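Local coordinates for protein alpha-amylase (Eisenia fetida, PDB 6M4K) that probably hydrolyses internal alpha-1,4-glucosidic linkages of starch and related polysaccharides, as a glycoside hydrolase family 13 enzyme carrying a bound calcium ion, at residues A[445-451]-A[470-476]; A[330-334]-A[394-398]. All blocks are in the same frame, centred on the assembly; numbering follows the deposited sequence.

How the interactions relate
Interaction 2 joins the last two helices of the catalytic barrel, and interaction 1 pairs two short strands of the C-terminal all-beta domain. Their centres lie 18 Å apart, and about 7 Å separates their nearest atoms, so they do not touch. Strand 492-496 bridges the gap: its Ile493 and Ile495 meet the side chains of interaction 1, whereas Met492 and Ala494 meet Ala330, Met394 and Phe397 of interaction 2. Ala494 serves both, since its backbone N-H is bound by Asp451 of interaction 1. Both contacts lie away from the calcium site of Asn105, Arg161, Asp170 and His204.

Interaction 1: residues A[445-451]-A[470-476]; sequences PGGEYCD and RATVIVN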
loop_
_atom_site.group_PDB
_atom_site.type_symbol
_atom_site.label_atom_id
_atom_site.label_comp_id
_atom_site.label_asym_id
_atom_site.label_seq_id
_atom_site.Cartn_x
_atom_site.Cartn_y
_atom_site.Cartn_z
ATOM N N PRO A 445 -2.256 -32.751 -3.392
ATOM C CA PRO A 445 -1.926 -34.152 -3.098
ATOM C C PRO A 445 -2.633 -34.628 -1.837
ATOM O O PRO A 445 -2.861 -33.865 -0.897
ATOM C CB PRO A 445 -0.406 -34.128 -2.901
ATOM C CG PRO A 445 0.059 -32.840 -3.534
ATOM C CD PRO A 445 -1.067 -31.878 -3.391
ATOM N N GLY A 446 -2.979 -35.912 -1.824
ATOM C CA GLY A 446 -3.633 -36.473 -0.655
ATOM C C GLY A 446 -2.770 -36.331 0.586
ATOM O O GLY A 446 -1.541 -36.424 0.529
ATOM N N GLY A 447 -3.416 -36.083 1.714
ATOM C CA GLY A 447 -2.689 -35.980 2.959
ATOM C C GLY A 447 -3.449 -35.179 3.994
ATOM O O GLY A 447 -4.619 -34.828 3.819
ATOM N N GLU A 448 -2.737 -34.881 5.071
ATOM C CA GLU A 448 -3.302 -34.209 6.232
ATOM C C GLU A 448 -2.801 -32.773 6.258
ATOM O O GLU A 448 -1.593 -32.526 6.331
ATOM C CB GLU A 448 -2.943 -34.944 7.524
ATOM C CG GLU A 448 -3.259 -36.433 7.486
ATOM C CD GLU A 448 -3.151 -37.095 8.846
ATOM O OE1 GLU A 448 -3.852 -36.657 9.781
ATOM O OE2 GLU A 448 -2.358 -38.050 8.983
ATOM N N TYR A 449 -3.738 -31.826 6.186
ATOM C CA TYR A 449 -3.434 -30.405 6.119
ATOM C C TYR A 449 -4.077 -29.672 7.288
ATOM O O TYR A 449 -5.111 -30.095 7.807
ATOM C CB TYR A 449 -3.987 -29.800 4.826
ATOM C CG TYR A 449 -3.359 -30.308 3.550
ATOM C CD1 TYR A 449 -3.688 -31.555 3.025
ATOM C CD2 TYR A 449 -2.458 -29.520 2.845
ATOM C CE1 TYR A 449 -3.122 -32.004 1.852
ATOM C CE2 TYR A 449 -1.893 -29.956 1.672
ATOM C CZ TYR A 449 -2.221 -31.197 1.177
ATOM O OH TYR A 449 -1.655 -31.622 0.007
ATOM N N CYS A 450 -3.473 -28.558 7.686
ATOM C CA CYS A 450 -4.046 -27.682 8.694
ATOM C C CYS A 450 -4.543 -26.397 8.048
ATOM O O CYS A 450 -3.951 -25.894 7.085
ATOM C CB CYS A 450 -3.018 -27.304 9.760
ATOM S SG CYS A 450 -2.182 -28.704 10.514
ATOM N N ASP A 451 -5.625 -25.861 8.604
ATOM C CA ASP A 451 -6.138 -24.564 8.186
ATOM C C ASP A 451 -5.191 -23.475 8.675
ATOM O O ASP A 451 -5.111 -23.198 9.876
ATOM C CB ASP A 451 -7.529 -24.355 8.769
ATOM C CG ASP A 451 -7.981 -22.923 8.657
ATOM O OD1 ASP A 451 -7.674 -22.291 7.621
ATOM O OD2 ASP A 451 -8.621 -22.411 9.594
ATOM N N ARG A 470 -8.544 -25.080 13.859
ATOM C CA ARG A 470 -9.608 -25.983 13.455
ATOM C C ARG A 470 -9.089 -27.409 13.301
ATOM O O ARG A 470 -7.881 -27.663 13.233
ATOM C CB ARG A 470 -10.234 -25.530 12.130
ATOM C CG ARG A 470 -10.934 -24.186 12.196
ATOM C CD ARG A 470 -11.637 -23.848 10.887
ATOM N NE ARG A 470 -12.080 -22.454 10.862
ATOM C CZ ARG A 470 -13.203 -22.009 11.418
ATOM N NH1 ARG A 470 -14.013 -22.848 12.054
ATOM N NH2 ARG A 470 -13.515 -20.720 11.345
ATOM N N ALA A 471 -10.034 -28.343 13.243
ATOM C CA ALA A 471 -9.701 -29.736 12.999
ATOM C C ALA A 471 -8.966 -29.891 11.674
ATOM O O ALA A 471 -9.160 -29.123 10.726
ATOM C CB ALA A 471 -10.973 -30.585 12.982
ATOM N N THR A 472 -8.122 -30.913 11.618
ATOM C CA THR A 472 -7.321 -31.184 10.437
ATOM C C THR A 472 -8.204 -31.473 9.228
ATOM O O THR A 472 -9.234 -32.146 9.334
ATOM C CB THR A 472 -6.439 -32.393 10.739
ATOM O OG1 THR A 472 -5.214 -31.956 11.342
ATOM C CG2 THR A 472 -6.159 -33.158 9.489
ATOM N N VAL A 473 -7.790 -30.965 8.068
ATOM C CA VAL A 473 -8.482 -31.192 6.806
ATOM C C VAL A 473 -7.803 -32.348 6.082
ATOM O O VAL A 473 -6.599 -32.293 5.799
ATOM C CB VAL A 473 -8.469 -29.926 5.934
ATOM C CG1 VAL A 473 -9.062 -30.224 4.575
ATOM C CG2 VAL A 473 -9.208 -28.788 6.622
ATOM N N ILE A 474 -8.573 -33.384 5.753
ATOM C CA ILE A 474 -8.058 -34.545 5.035
ATOM C C ILE A 474 -8.325 -34.360 3.551
ATOM O O ILE A 474 -9.484 -34.269 3.125
ATOM C CB ILE A 474 -8.708 -35.845 5.532
ATOM C CG1 ILE A 474 -8.396 -36.068 7.011
ATOM C CG2 ILE A 474 -8.252 -37.020 4.675
ATOM C CD1 ILE A 474 -6.925 -36.118 7.323
ATOM N N VAL A 475 -7.264 -34.336 2.753
ATOM C CA VAL A 475 -7.396 -34.420 1.308
ATOM C C VAL A 475 -7.286 -35.892 0.942
ATOM O O VAL A 475 -6.273 -36.536 1.232
ATOM C CB VAL A 475 -6.335 -33.568 0.598
ATOM C CG1 VAL A 475 -6.438 -33.735 -0.898
ATOM C CG2 VAL A 475 -6.503 -32.093 0.983
ATOM N N ASN A 476 -8.266 -36.389 0.176
ATOM C CA ASN A 476 -8.353 -37.786 -0.242
ATOM C C ASN A 476 -7.454 -38.077 -1.445
ATOM O O ASN A 476 -6.881 -37.183 -2.065
ATOM C CB ASN A 476 -9.789 -38.128 -0.630
ATOM C CG ASN A 476 -10.771 -37.830 0.466
ATOM O OD1 ASN A 476 -10.578 -38.232 1.612
ATOM N ND2 ASN A 476 -11.836 -37.114 0.126
HETATM O O HOH W 1 -6.851 -27.413 10.595
HETATM O O HOH W 2 -10.434 -20.492 9.936
#
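Gly447 to Tyr449 pair with Val473 to Val475 as an antiparallel two-stranded sheet, the axes 4.9 Å apart with an angle of 150° between their directions. Gly447–Val475 and Tyr449–Val473 are hydrogen-bonded pairs, and Glu448–Ile474 between them is a non-hydrogen-bonded pair. Each hydrogen-bonded pair closes with two bonds, for example Val473 N to Tyr449 O at 2.8 Å. The positive phi of Gly447 (157°) calls for glycine, because a CB there would be jammed against the preceding carbonyl oxygen.

Side chains alternate between two faces, and the beta-branched Val473, Ile474 and Val475 suit an extended strand. Tyr449, Val473 and Val475 share the buried face. Tyr449 sets CG beside its backbone N (chi1 -65°), which leans the ring back toward Val475, CE1 lying 3.5 Å from Val475 CG2 in an oblique approach. The phenol reaches over its own segment, and Tyr449 OH donates to Pro445 O at 2.7 Å, which fixes the ring end. These two strands, joined by a long loop, belong to the C-terminal beta domain, whose strand 492-496 receives Tyr449 and Val475 on Ile495; the Cys450–Cys462 disulfide ties the residue just after the first strand to that loop. On the opposite, exposed face Glu448 and Ile474 run side by side, CG of Glu448, in one of its two conformers, 3.7 Å from CD1 of Ile474.

Beyond the strands one water spans Asp451 N and Arg470 O. Asp451 OD2 approaches the edge of the Arg470 guanidinium, a long salt bridge of 3.7 Å to NE, with a second water between OD2 and NE. Both charges have firmer partners, Ser454 OG for Asp451 OD2 and Asn490 O for Arg470 NH2.

Interaction 2: residues A[330-334]-A[394-398]; sequences AFELA and MVRFH
Met394 reaches from helix 389-401 into the groove beside Ala330, Leu333 and Ala334. Its CB lies 3.7 Å from CD1 of Leu333, and the next carbon, CG, rests 4.0 Å from CB of Ala330, whose small side chain lets the CG methylene come close to the helix. Bends at chi2 and chi3 then fold the chain back on itself, carrying CE to 3.6 Å from Ala330 O and 3.8 Å from Ala334 CB. The same methyl sits over one face of the Phe397 ring, offset toward its rim, so the flexible methionine chain touches Ala330 and Ala334 across the seam and Phe397 on its own helix.

The two segments run nearly parallel, 20° apart with axes 8.8 Å from each other, as expected of successive outer helices of a beta/alpha barrel: helix 322-334 leads into strand 339-344, the eighth of the barrel, and helix 389-401 follows it. Leu333 points into this seam, and its CD1 also reaches CG2 of Val395 at 4.0 Å; Val340 of the barrel strand touches Leu333, and Leu342 touches Val395. Ala334 has its CB 3.7 Å from CE1 of Phe397, an oblique approach to the ring.

One polar bond crosses the apolar seam. His398 turns CG away from its own amide nitrogen (chi1 174°), which sends the ring toward the C-terminal end of helix 322-334, and ND1 donates to Leu333 O at 2.9 Å (N-H...O 149°). The bond lies in the ring plane and meets a lone pair of the carbonyl. Histidine suits the position because its other nitrogen, NE2, bonds to Asp17, so one buried ring links two separate parts of the chain.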
loop_
_atom_site.group_PDB
_atom_site.type_symbol
_atom_site.label_atom_id
_atom_site.label_comp_id
_atom_site.label_asym_id
_atom_site.label_seq_id
_atom_site.Cartn_x
_atom_site.Cartn_y
_atom_site.Cartn_z
ATOM N N ALA A 330 -7.362 -11.975 2.550
ATOM C CA ALA A 330 -7.068 -13.365 2.219
ATOM C C ALA A 330 -7.354 -13.646 0.754
ATOM O O ALA A 330 -6.560 -14.300 0.070
ATOM C CB ALA A 330 -7.879 -14.307 3.110
ATOM N N PHE A 331 -8.503 -13.184 0.255
ATOM C CA PHE A 331 -8.785 -13.335 -1.165
ATOM C C PHE A 331 -7.691 -12.699 -2.015
ATOM O O PHE A 331 -7.181 -13.322 -2.956
ATOM C CB PHE A 331 -10.153 -12.753 -1.534
ATOM C CG PHE A 331 -10.424 -12.840 -3.007
ATOM C CD1 PHE A 331 -10.869 -14.026 -3.563
ATOM C CD2 PHE A 331 -10.160 -11.764 -3.843
ATOM C CE1 PHE A 331 -11.082 -14.133 -4.921
ATOM C CE2 PHE A 331 -10.353 -11.873 -5.213
ATOM C CZ PHE A 331 -10.821 -13.055 -5.748
ATOM N N GLU A 332 -7.340 -11.450 -1.713
ATOM C CA GLU A 332 -6.345 -10.731 -2.507
ATOM C C GLU A 332 -5.011 -11.473 -2.542
ATOM O O GLU A 332 -4.342 -11.512 -3.582
ATOM C CB GLU A 332 -6.188 -9.330 -1.924
ATOM C CG GLU A 332 -4.933 -8.592 -2.301
ATOM C CD GLU A 332 -4.791 -7.354 -1.466
ATOM O OE1 GLU A 332 -5.199 -6.296 -1.945
ATOM O OE2 GLU A 332 -4.297 -7.464 -0.312
ATOM N N LEU A 333 -4.618 -12.079 -1.421
ATOM C CA LEU A 333 -3.341 -12.778 -1.320
ATOM C C LEU A 333 -3.388 -14.137 -1.996
ATOM O O LEU A 333 -2.362 -14.605 -2.496
ATOM C CB LEU A 333 -2.953 -12.938 0.152
ATOM C CG LEU A 333 -2.389 -11.656 0.780
ATOM C CD1 LEU A 333 -2.351 -11.776 2.290
ATOM C CD2 LEU A 333 -0.985 -11.377 0.240
ATOM N N ALA A 334 -4.549 -14.794 -2.002
ATOM C CA ALA A 334 -4.673 -16.095 -2.642
ATOM C C ALA A 334 -4.855 -15.991 -4.145
ATOM O O ALA A 334 -4.568 -16.961 -4.855
ATOM C CB ALA A 334 -5.876 -16.843 -2.061
ATOM N N MET A 394 -1.422 -16.063 5.164
ATOM C CA MET A 394 -1.844 -15.930 3.779
ATOM C C MET A 394 -0.743 -15.361 2.894
ATOM O O MET A 394 -0.755 -15.615 1.685
ATOM C CB MET A 394 -3.140 -15.124 3.656
ATOM C CG MET A 394 -4.385 -15.905 4.088
ATOM S SD MET A 394 -4.590 -17.490 3.252
ATOM C CE MET A 394 -4.626 -16.976 1.530
ATOM N N VAL A 395 0.211 -14.622 3.462
ATOM C CA VAL A 395 1.412 -14.282 2.703
ATOM C C VAL A 395 2.215 -15.536 2.398
ATOM O O VAL A 395 2.682 -15.728 1.268
ATOM C CB VAL A 395 2.229 -13.220 3.454
ATOM C CG1 VAL A 395 3.643 -13.062 2.870
ATOM C CG2 VAL A 395 1.470 -11.891 3.462
ATOM N N ARG A 396 2.359 -16.426 3.382
ATOM C CA ARG A 396 2.999 -17.711 3.122
ATOM C C ARG A 396 2.241 -18.506 2.063
ATOM O O ARG A 396 2.858 -19.068 1.153
ATOM C CB ARG A 396 3.178 -18.500 4.426
ATOM C CG ARG A 396 3.905 -19.831 4.229
ATOM C CD ARG A 396 4.331 -20.439 5.550
ATOM N NE ARG A 396 3.159 -20.767 6.357
ATOM C CZ ARG A 396 3.203 -21.366 7.542
ATOM N NH1 ARG A 396 4.369 -21.706 8.076
ATOM N NH2 ARG A 396 2.070 -21.629 8.186
ATOM N N PHE A 397 0.903 -18.548 2.149
ATOM C CA PHE A 397 0.095 -19.193 1.114
ATOM C C PHE A 397 0.413 -18.597 -0.250
ATOM O O PHE A 397 0.675 -19.319 -1.214
ATOM C CB PHE A 397 -1.392 -18.996 1.452
ATOM C CG PHE A 397 -2.368 -19.644 0.482
ATOM C CD1 PHE A 397 -2.610 -19.092 -0.769
ATOM C CD2 PHE A 397 -3.111 -20.760 0.866
ATOM C CE1 PHE A 397 -3.521 -19.663 -1.631
ATOM C CE2 PHE A 397 -4.032 -21.340 0.012
ATOM C CZ PHE A 397 -4.237 -20.801 -1.242
ATOM N N HIS A 398 0.384 -17.269 -0.338
ATOM C CA HIS A 398 0.705 -16.558 -1.573
ATOM C C HIS A 398 2.072 -16.962 -2.102
ATOM O O HIS A 398 2.230 -17.212 -3.302
ATOM C CB HIS A 398 0.686 -15.066 -1.240
ATOM C CG HIS A 398 1.138 -14.159 -2.346
ATOM N ND1 HIS A 398 0.257 -13.526 -3.196
ATOM C CD2 HIS A 398 2.373 -13.725 -2.691
ATOM C CE1 HIS A 398 0.933 -12.746 -4.027
ATOM N NE2 HIS A 398 2.222 -12.871 -3.756
#